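Long-range contacts in dihydropteroate synthase (PDB 6PZ2), which catalyses the condensation of 4-aminobenzoate with a pyrophosphate-activated hydroxymethyl-dihydropterin to give dihydropteroate, a step of folate biosynthesis: residues N19-S24 with L72-P77; Q47-I52 with H249-N254. All blocks are in the same frame, centred on the assembly; numbering follows the deposited sequence.

How the interactions relate
From the N terminus, the chain leaves strand 13-19 through the loop 19-24, comes down helix 33-46 into 47-52, follows strand 51-55 to helix 68-85 and its segment 72-77, and reaches 249-254 later. Interaction 1 closes the shorter loop, joining the first strand's exit loop to helix 68-85. Interaction 2 spans 196 residues and ties the entrance of strand 51-55 to the start of the last helix, 251-265. The two loops cross, since 47-52 lies between the segments of interaction 1 while its partner 249-254 lies beyond both. Their nearest atoms are about 5 Å apart without touching, yet N19 weakly and H249 firmly bond the same sulfate, linking both to one anion site.

Interaction 1. Residues N19-S24 with L72-P77; sequences NVTPDS and LRRVIP. With SO4 (sulfate ion), chain B.
In the loop that leaves the first strand of the TIM barrel, P22 lies against the guanidinium of R74 on helix 68-85. P22 CD stands over the centre of that flat group, 3.4 Å from R74 CZ, the side chains crossing at about a right angle. The arginine chain is extended from CG to NE, which lets its head span from helix to loop. E70 pairs with R74 NE and the carbonyl of G56 receives a bond from NH1, so the plane is held while proline supplies a rigid apolar cover. Beside it, T21 CG2 meets R74 NH1 at 3.6 Å. Nearer the helix backbone, V20 CG2 rests 3.9 Å from R74 O and also faces V75; a branched apolar residue suits this buried place beside L54.

S24 N bonds to T21 O at 2.9 Å, closing the 3-10 turn that P22 begins, and T21 OG1 and S24 OG share a hydrogen bond of 2.8 Å, either being able to donate. The R74-P22 packing thus braces the loop after N19. N19 ND2 itself bonds weakly to a sulfate, probably from the crystallisation liquor; with R60, R247 and H249 it probably marks the anion site of pterin-binding TIM barrels.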
loop_
_atom_site.group_PDB
_atom_site.type_symbol
_atom_site.label_atom_id
_atom_site.label_comp_id
_atom_site.label_asym_id
_atom_site.label_seq_id
_atom_site.Cartn_x
_atom_site.Cartn_y
_atom_site.Cartn_z
ATOM N N ASN A 19 -19.690 -4.990 -12.934
ATOM C CA ASN A 19 -20.669 -6.085 -12.799
ATOM C C ASN A 19 -22.058 -5.568 -13.178
ATOM O O ASN A 19 -22.459 -4.528 -12.719
ATOM C CB ASN A 19 -20.725 -6.671 -11.381
ATOM C CG ASN A 19 -19.466 -7.451 -11.032
ATOM O OD1 ASN A 19 -19.032 -8.326 -11.793
ATOM N ND2 ASN A 19 -18.840 -7.124 -9.902
ATOM N N VAL A 20 -22.805 -6.302 -13.994
ATOM C CA VAL A 20 -24.090 -5.798 -14.469
ATOM C C VAL A 20 -25.171 -6.835 -14.175
ATOM O O VAL A 20 -26.185 -6.846 -14.853
ATOM C CB VAL A 20 -24.062 -5.409 -15.958
ATOM C CG1 VAL A 20 -23.095 -4.267 -16.219
ATOM C CG2 VAL A 20 -23.735 -6.580 -16.867
ATOM N N THR A 21 -24.947 -7.661 -13.161
ATOM C CA THR A 21 -26.049 -8.433 -12.585
ATOM C C THR A 21 -27.101 -7.479 -12.012
ATOM O O THR A 21 -26.809 -6.312 -11.681
ATOM C CB THR A 21 -25.582 -9.353 -11.447
ATOM O OG1 THR A 21 -24.930 -8.588 -10.428
ATOM C CG2 THR A 21 -24.605 -10.412 -11.906
ATOM N N PRO A 22 -28.320 -7.991 -11.833
ATOM C CA PRO A 22 -29.417 -7.217 -11.242
ATOM C C PRO A 22 -29.095 -6.619 -9.859
ATOM O O PRO A 22 -29.334 -5.409 -9.676
ATOM C CB PRO A 22 -30.606 -8.181 -11.138
ATOM C CG PRO A 22 -30.340 -9.214 -12.203
ATOM C CD PRO A 22 -28.838 -9.219 -12.438
ATOM N N ASP A 23 -28.521 -7.412 -8.942
ATOM C CA ASP A 23 -28.096 -6.956 -7.581
ATOM C C ASP A 23 -27.080 -5.822 -7.708
ATOM O O ASP A 23 -26.807 -5.141 -6.732
ATOM C CB ASP A 23 -27.368 -7.984 -6.692
ATOM C CG ASP A 23 -26.798 -7.419 -5.380
ATOM O OD1 ASP A 23 -27.595 -6.864 -4.575
ATOM O OD2 ASP A 23 -25.550 -7.491 -5.151
ATOM N N SER A 24 -26.426 -5.649 -8.852
ATOM C CA SER A 24 -25.415 -4.588 -8.942
ATOM C C SER A 24 -26.107 -3.221 -9.013
ATOM O O SER A 24 -25.427 -2.230 -8.904
ATOM C CB SER A 24 -24.490 -4.728 -10.129
ATOM O OG SER A 24 -23.932 -6.026 -10.240
ATOM N N LEU A 72 -25.692 -13.192 -21.710
ATOM C CA LEU A 72 -25.472 -12.395 -22.960
ATOM C C LEU A 72 -26.426 -11.189 -23.059
ATOM O O LEU A 72 -26.061 -10.058 -23.522
ATOM C CB LEU A 72 -25.598 -13.336 -24.167
ATOM C CG LEU A 72 -24.338 -14.146 -24.479
ATOM C CD1 LEU A 72 -24.606 -15.263 -25.474
ATOM C CD2 LEU A 72 -23.234 -13.244 -25.008
ATOM N N ARG A 73 -27.648 -11.404 -22.590
ATOM C CA ARG A 73 -28.668 -10.334 -22.565
ATOM C C ARG A 73 -28.166 -9.190 -21.678
ATOM O O ARG A 73 -28.374 -8.018 -21.991
ATOM C CB ARG A 73 -30.020 -10.836 -22.038
ATOM C CG ARG A 73 -30.815 -11.661 -23.033
ATOM C CD ARG A 73 -32.223 -11.993 -22.557
ATOM N NE ARG A 73 -32.327 -12.830 -21.368
ATOM C CZ ARG A 73 -32.557 -14.140 -21.358
ATOM N NH1 ARG A 73 -32.874 -14.735 -20.220
ATOM N NH2 ARG A 73 -32.479 -14.852 -22.466
ATOM N N ARG A 74 -27.458 -9.530 -20.599
ATOM C CA ARG A 74 -26.920 -8.504 -19.704
ATOM C C ARG A 74 -25.694 -7.846 -20.339
ATOM O O ARG A 74 -25.585 -6.620 -20.277
ATOM C CB ARG A 74 -26.544 -9.089 -18.345
ATOM C CG ARG A 74 -27.734 -9.609 -17.558
ATOM C CD ARG A 74 -27.257 -10.579 -16.506
ATOM N NE ARG A 74 -28.377 -11.109 -15.745
ATOM C CZ ARG A 74 -28.261 -11.761 -14.598
ATOM N NH1 ARG A 74 -27.060 -11.955 -14.077
ATOM N NH2 ARG A 74 -29.343 -12.261 -14.013
ATOM N N VAL A 75 -24.792 -8.610 -20.944
ATOM C CA VAL A 75 -23.523 -7.981 -21.347
ATOM C C VAL A 75 -23.563 -7.409 -22.767
ATOM O O VAL A 75 -22.827 -6.438 -22.997
ATOM C CB VAL A 75 -22.316 -8.918 -21.146
ATOM C CG1 VAL A 75 -22.212 -9.380 -19.695
ATOM C CG2 VAL A 75 -22.357 -10.123 -22.075
ATOM N N ILE A 76 -24.354 -7.954 -23.701
ATOM C CA ILE A 76 -24.259 -7.540 -25.134
ATOM C C ILE A 76 -24.539 -6.039 -25.311
ATOM O O ILE A 76 -23.769 -5.322 -25.973
ATOM C CB ILE A 76 -25.181 -8.408 -26.022
ATOM C CG1 ILE A 76 -24.663 -9.838 -26.116
ATOM C CG2 ILE A 76 -25.364 -7.840 -27.414
ATOM C CD1 ILE A 76 -23.305 -9.925 -26.741
ATOM N N PRO A 77 -25.641 -5.553 -24.759
ATOM C CA PRO A 77 -25.892 -4.117 -24.896
ATOM C C PRO A 77 -24.826 -3.222 -24.251
ATOM O O PRO A 77 -24.549 -2.133 -24.746
ATOM C CB PRO A 77 -27.236 -3.836 -24.209
ATOM C CG PRO A 77 -27.730 -5.179 -23.675
ATOM C CD PRO A 77 -26.640 -6.206 -23.890
HETATM S S SO4 B . -16.178 -8.712 -7.561
HETATM O O1 SO4 B . -16.737 -9.750 -6.666
HETATM O O2 SO4 B . -16.139 -9.226 -8.948
HETATM O O3 SO4 B . -14.807 -8.368 -7.123
HETATM O O4 SO4 B . -17.031 -7.503 -7.507
#

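Interaction 2. Residues Q47-I52 with H249-N254; sequences QGADII and HDVYEN. With SO4 (sulfate ion), chain B.
Q47 OE1 takes hydrogen bonds from three donors: the backbone N of Y252 and two waters. The bond from Y252 N is 3.2 Å long with an N-H...O angle of 148°, and it arrives in the plane of the side-chain amide, on a lone pair. Water 1 donates to Q47 OE1 from 2.9 Å and to the carbonyl O of H249, while accepting a bond from V251 N at 2.8 Å. Water 2 sits 2.6 Å from Q47 OE1 and gives its other hydrogen to E253 OE1, so it joins a neutral amide oxygen to a carboxylate.

Glutamine suits the place because its chain, extended beyond CG, is long enough to bring an uncharged acceptor to the first turn of helix 251-265. There D250 occupies the N-cap position, but its side chain makes no capping bond. N254 ND2 donates to D250 O at 2.8 Å in an almost straight bond, beside the weak backbone bond from N254 N to the same oxygen. Q47 lies against Y252 CB, while the phenol ring leads away.

Next to this polar patch, V251 CG1, anti to the backbone N (chi1 165°), comes to within 3.3 Å of A49 N and 4.0 Å of A49 CB. M44 of helix 33-46 packs on both residues. G48 ends that helix in a Schellman motif, where its positive phi favours glycine. H249, before the helix, takes no part in this packing; its NE2 donates to sulfate O4, in the ring plane, at 2.8 Å, and its ND1 is hydrogen-bonded to S211 OG.

The chemistry implies that one glutamine oxygen takes Y252 N directly and V251 N through water 1, the first two N-H groups of the helix, for which the D250 side chain makes no capping bond.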
loop_
_atom_site.group_PDB
_atom_site.type_symbol
_atom_site.label_atom_id
_atom_site.label_comp_id
_atom_site.label_asym_id
_atom_site.label_seq_id
_atom_site.Cartn_x
_atom_site.Cartn_y
_atom_site.Cartn_z
ATOM N N GLN A 47 -10.883 7.948 -14.059
ATOM C CA GLN A 47 -9.987 7.683 -12.929
ATOM C C GLN A 47 -8.709 6.953 -13.337
ATOM O O GLN A 47 -7.821 6.793 -12.490
ATOM C CB GLN A 47 -10.655 6.808 -11.870
ATOM C CG GLN A 47 -11.775 7.543 -11.155
ATOM C CD GLN A 47 -12.522 6.627 -10.219
ATOM O OE1 GLN A 47 -11.949 5.774 -9.527
ATOM N NE2 GLN A 47 -13.821 6.851 -10.171
ATOM N N GLY A 48 -8.629 6.469 -14.573
ATOM C CA GLY A 48 -7.379 5.924 -15.104
ATOM C C GLY A 48 -7.405 4.416 -15.338
ATOM O O GLY A 48 -6.330 3.834 -15.494
ATOM N N ALA A 49 -8.564 3.772 -15.438
ATOM C CA ALA A 49 -8.600 2.324 -15.829
ATOM C C ALA A 49 -7.994 2.125 -17.222
ATOM O O ALA A 49 -8.175 2.981 -18.106
ATOM C CB ALA A 49 -10.013 1.797 -15.796
ATOM N N ASP A 50 -7.279 1.015 -17.401
ATOM C CA ASP A 50 -6.653 0.640 -18.670
ATOM C C ASP A 50 -7.529 -0.367 -19.437
ATOM O O ASP A 50 -7.408 -0.543 -20.662
ATOM C CB ASP A 50 -5.259 0.072 -18.398
ATOM C CG ASP A 50 -4.335 1.094 -17.750
ATOM O OD1 ASP A 50 -4.174 2.146 -18.353
ATOM O OD2 ASP A 50 -3.793 0.846 -16.651
ATOM N N ILE A 51 -8.392 -1.070 -18.710
ATOM C CA ILE A 51 -9.257 -2.074 -19.299
ATOM C C ILE A 51 -10.433 -2.229 -18.335
ATOM O O ILE A 51 -10.232 -2.016 -17.134
ATOM C CB ILE A 51 -8.534 -3.417 -19.535
ATOM C CG1 ILE A 51 -9.460 -4.470 -20.159
ATOM C CG2 ILE A 51 -7.931 -3.966 -18.249
ATOM C CD1 ILE A 51 -8.731 -5.572 -20.870
ATOM N N ILE A 52 -11.611 -2.572 -18.853
ATOM C CA ILE A 52 -12.820 -2.773 -18.040
ATOM C C ILE A 52 -13.211 -4.253 -18.110
ATOM O O ILE A 52 -13.389 -4.774 -19.213
ATOM C CB ILE A 52 -13.999 -1.939 -18.573
ATOM C CG1 ILE A 52 -13.663 -0.461 -18.802
ATOM C CG2 ILE A 52 -15.226 -2.143 -17.699
ATOM C CD1 ILE A 52 -13.635 0.378 -17.562
ATOM N N HIS A 249 -12.095 -2.522 -7.673
ATOM C CA HIS A 249 -13.260 -1.638 -7.675
ATOM C C HIS A 249 -12.896 -0.146 -7.655
ATOM O O HIS A 249 -13.669 0.658 -8.139
ATOM C CB HIS A 249 -14.123 -1.904 -6.452
ATOM C CG HIS A 249 -14.590 -3.313 -6.429
ATOM N ND1 HIS A 249 -13.884 -4.297 -5.761
ATOM C CD2 HIS A 249 -15.682 -3.890 -6.975
ATOM C CE1 HIS A 249 -14.531 -5.435 -5.912
ATOM N NE2 HIS A 249 -15.635 -5.223 -6.662
ATOM N N ASP A 250 -11.799 0.246 -7.015
ATOM C CA ASP A 250 -11.527 1.643 -6.765
ATOM C C ASP A 250 -10.310 1.996 -7.617
ATOM O O ASP A 250 -9.149 1.773 -7.253
ATOM C CB ASP A 250 -11.269 1.925 -5.283
ATOM C CG ASP A 250 -12.412 1.522 -4.370
ATOM O OD1 ASP A 250 -12.369 0.420 -3.773
ATOM O OD2 ASP A 250 -13.352 2.302 -4.288
ATOM N N VAL A 251 -10.594 2.536 -8.766
ATOM C CA VAL A 251 -9.544 2.617 -9.753
ATOM C C VAL A 251 -8.499 3.685 -9.370
ATOM O O VAL A 251 -7.284 3.432 -9.443
ATOM C CB VAL A 251 -10.171 2.842 -11.139
ATOM C CG1 VAL A 251 -9.136 3.307 -12.171
ATOM C CG2 VAL A 251 -10.878 1.563 -11.598
ATOM N N TYR A 252 -8.948 4.870 -8.980
ATOM C CA TYR A 252 -8.052 6.024 -8.793
ATOM C C TYR A 252 -7.029 5.738 -7.680
ATOM O O TYR A 252 -5.803 5.875 -7.837
ATOM C CB TYR A 252 -8.870 7.262 -8.416
ATOM C CG TYR A 252 -8.019 8.475 -8.137
ATOM C CD1 TYR A 252 -7.397 9.132 -9.184
ATOM C CD2 TYR A 252 -7.768 8.909 -6.842
ATOM C CE1 TYR A 252 -6.588 10.231 -8.950
ATOM C CE2 TYR A 252 -6.944 9.998 -6.585
ATOM C CZ TYR A 252 -6.382 10.672 -7.655
ATOM O OH TYR A 252 -5.553 11.734 -7.482
ATOM N N GLU A 253 -7.565 5.271 -6.557
ATOM C CA GLU A 253 -6.770 5.023 -5.371
ATOM C C GLU A 253 -5.741 3.936 -5.671
ATOM O O GLU A 253 -4.550 4.115 -5.417
ATOM C CB GLU A 253 -7.674 4.659 -4.195
ATOM C CG GLU A 253 -8.595 5.787 -3.781
ATOM C CD GLU A 253 -9.920 5.852 -4.536
ATOM O OE1 GLU A 253 -10.153 5.069 -5.492
ATOM O OE2 GLU A 253 -10.732 6.696 -4.163
ATOM N N ASN A 254 -6.153 2.832 -6.285
ATOM C CA ASN A 254 -5.172 1.807 -6.598
ATOM C C ASN A 254 -4.176 2.318 -7.648
ATOM O O ASN A 254 -3.011 1.951 -7.581
ATOM C CB ASN A 254 -5.820 0.506 -7.051
ATOM C CG ASN A 254 -6.457 -0.233 -5.889
ATOM O OD1 ASN A 254 -5.750 -0.948 -5.182
ATOM N ND2 ASN A 254 -7.760 -0.058 -5.721
HETATM S S SO4 B . -16.178 -8.712 -7.561
HETATM O O1 SO4 B . -16.737 -9.750 -6.666
HETATM O O2 SO4 B . -16.139 -9.226 -8.948
HETATM O O3 SO4 B . -14.807 -8.368 -7.123
HETATM O O4 SO4 B . -17.031 -7.503 -7.507
HETATM O O HOH W 1 -13.225 3.130 -9.591
HETATM O O HOH W 2 -12.222 5.302 -6.975
#